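Local coordinates for SPbeta prophage-derived uncharacterized protein YopT (PDB 2DLB) that is of unknown function, is encoded by the SPbeta prophage of Bacillus subtilis and forms a homodimer, at residues I33-N36 and L37-S40. Numbering follows the deposited sequence.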
loop_
_atom_site.group_PDB
_atom_site.type_symbol
_atom_site.label_atom_id
_atom_site.label_comp_id
_atom_site.label_asym_id
_atom_site.label_seq_id
_atom_site.Cartn_x
_atom_site.Cartn_y
_atom_site.Cartn_z
ATOM N N ILE A 33 0.781 9.601 11.909
ATOM C CA ILE A 33 -0.259 9.012 11.049
ATOM C C ILE A 33 0.190 7.626 10.600
ATOM O O ILE A 33 -0.549 6.644 10.669
ATOM C CB ILE A 33 -0.573 9.901 9.849
ATOM C CG1 ILE A 33 -1.311 11.184 10.274
ATOM C CG2 ILE A 33 -1.364 9.186 8.728
ATOM C CD1 ILE A 33 -1.339 12.279 9.218
ATOM N N CYS A 34 1.402 7.513 10.110
ATOM C CA CYS A 34 1.880 6.250 9.540
ATOM C C CYS A 34 2.061 5.193 10.631
ATOM O O CYS A 34 1.714 4.047 10.401
ATOM C CB CYS A 34 3.171 6.527 8.781
ATOM S SG CYS A 34 2.935 7.430 7.230
ATOM N N GLU A 35 2.564 5.589 11.814
ATOM C CA GLU A 35 2.709 4.638 12.891
ATOM C C GLU A 35 1.383 4.017 13.284
ATOM O O GLU A 35 1.301 2.840 13.654
ATOM C CB GLU A 35 3.325 5.355 14.108
ATOM C CG GLU A 35 3.859 4.417 15.149
ATOM C CD GLU A 35 5.135 3.667 14.832
ATOM O OE1 GLU A 35 5.775 3.903 13.805
ATOM O OE2 GLU A 35 5.432 2.793 15.668
ATOM N N ASN A 36 0.312 4.813 13.199
ATOM C CA ASN A 36 -1.043 4.304 13.503
ATOM C C ASN A 36 -1.589 3.445 12.365
ATOM O O ASN A 36 -2.725 2.960 12.567
ATOM C CB ASN A 36 -1.969 5.475 13.809
ATOM C CG ASN A 36 -1.745 6.018 15.214
ATOM O OD1 ASN A 36 -1.396 5.248 16.110
ATOM N ND2 ASN A 36 -1.932 7.312 15.334
ATOM N N LEU A 37 -0.900 3.208 11.280
ATOM C CA LEU A 37 -1.364 2.323 10.232
ATOM C C LEU A 37 -0.717 0.938 10.296
ATOM O O LEU A 37 -1.171 0.050 9.591
ATOM C CB LEU A 37 -1.039 2.867 8.837
ATOM C CG LEU A 37 -1.668 4.210 8.471
ATOM C CD1 LEU A 37 -1.144 4.721 7.134
ATOM C CD2 LEU A 37 -3.196 4.078 8.511
ATOM N N LEU A 38 0.349 0.773 11.088
ATOM C CA LEU A 38 1.205 -0.384 11.003
ATOM C C LEU A 38 0.454 -1.709 11.125
ATOM O O LEU A 38 0.874 -2.666 10.488
ATOM C CB LEU A 38 2.318 -0.337 12.056
ATOM C CG LEU A 38 3.395 0.695 11.857
ATOM C CD1 LEU A 38 4.324 0.632 13.073
ATOM C CD2 LEU A 38 4.215 0.464 10.603
ATOM N N LEU A 39 -0.589 -1.736 11.959
ATOM C CA LEU A 39 -1.270 -2.997 12.223
ATOM C C LEU A 39 -2.551 -3.148 11.416
ATOM O O LEU A 39 -3.316 -4.058 11.646
ATOM C CB LEU A 39 -1.560 -3.154 13.714
ATOM C CG LEU A 39 -0.329 -3.097 14.618
ATOM C CD1 LEU A 39 -0.790 -3.268 16.064
ATOM C CD2 LEU A 39 0.716 -4.141 14.221
ATOM N N SER A 40 -2.783 -2.270 10.441
ATOM C CA SER A 40 -3.965 -2.383 9.602
ATOM C C SER A 40 -4.032 -3.764 8.956
ATOM O O SER A 40 -3.047 -4.291 8.451
ATOM C CB SER A 40 -3.935 -1.296 8.539
ATOM O OG SER A 40 -4.928 -1.471 7.575
HETATM O O HOH W 1 -1.999 0.208 13.451
#
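L38 lays its CD1 methyl against the carboxylate of E35, with E35 OE2 3.6 Å from L38 CD1 and the carboxylate carbon equally near. E35 gets there by setting CG anti to its own N (chi1 -165°) and then bending at chi2 (73°), which brings the flat face of the carboxylate against L38 CD1; OE1 of the same carboxylate is hydrogen-bonded to the OH of Y62 on strand 52-69, and the Y62 side chain also touches L38. L37 packs back on the last turn of helix 23-35, its CG 3.5 Å from I33 O and its CB 3.4 Å from C34 O. The backbone leaves the helix through two type I turns, E35-L38 and L37-S40. L37 N donates to C34 O at 2.9 Å, while L38 N reaches E35 O only weakly at 3.4 Å. A water links the two segments, accepting from L39 N at 2.8 Å and donating weakly to N36 O. L37 packs on M60 of strand 52-69 and on E53 of the second subunit; S40 OG is hydrogen-bonded to L46 O of the second subunit. Thus i to i+3 bonds, one of them weak, take over from the i to i+4 pattern as the chain leaves the helix, and the Y62 bond probably steadies the carboxylate whose face rests on the L38 methyl.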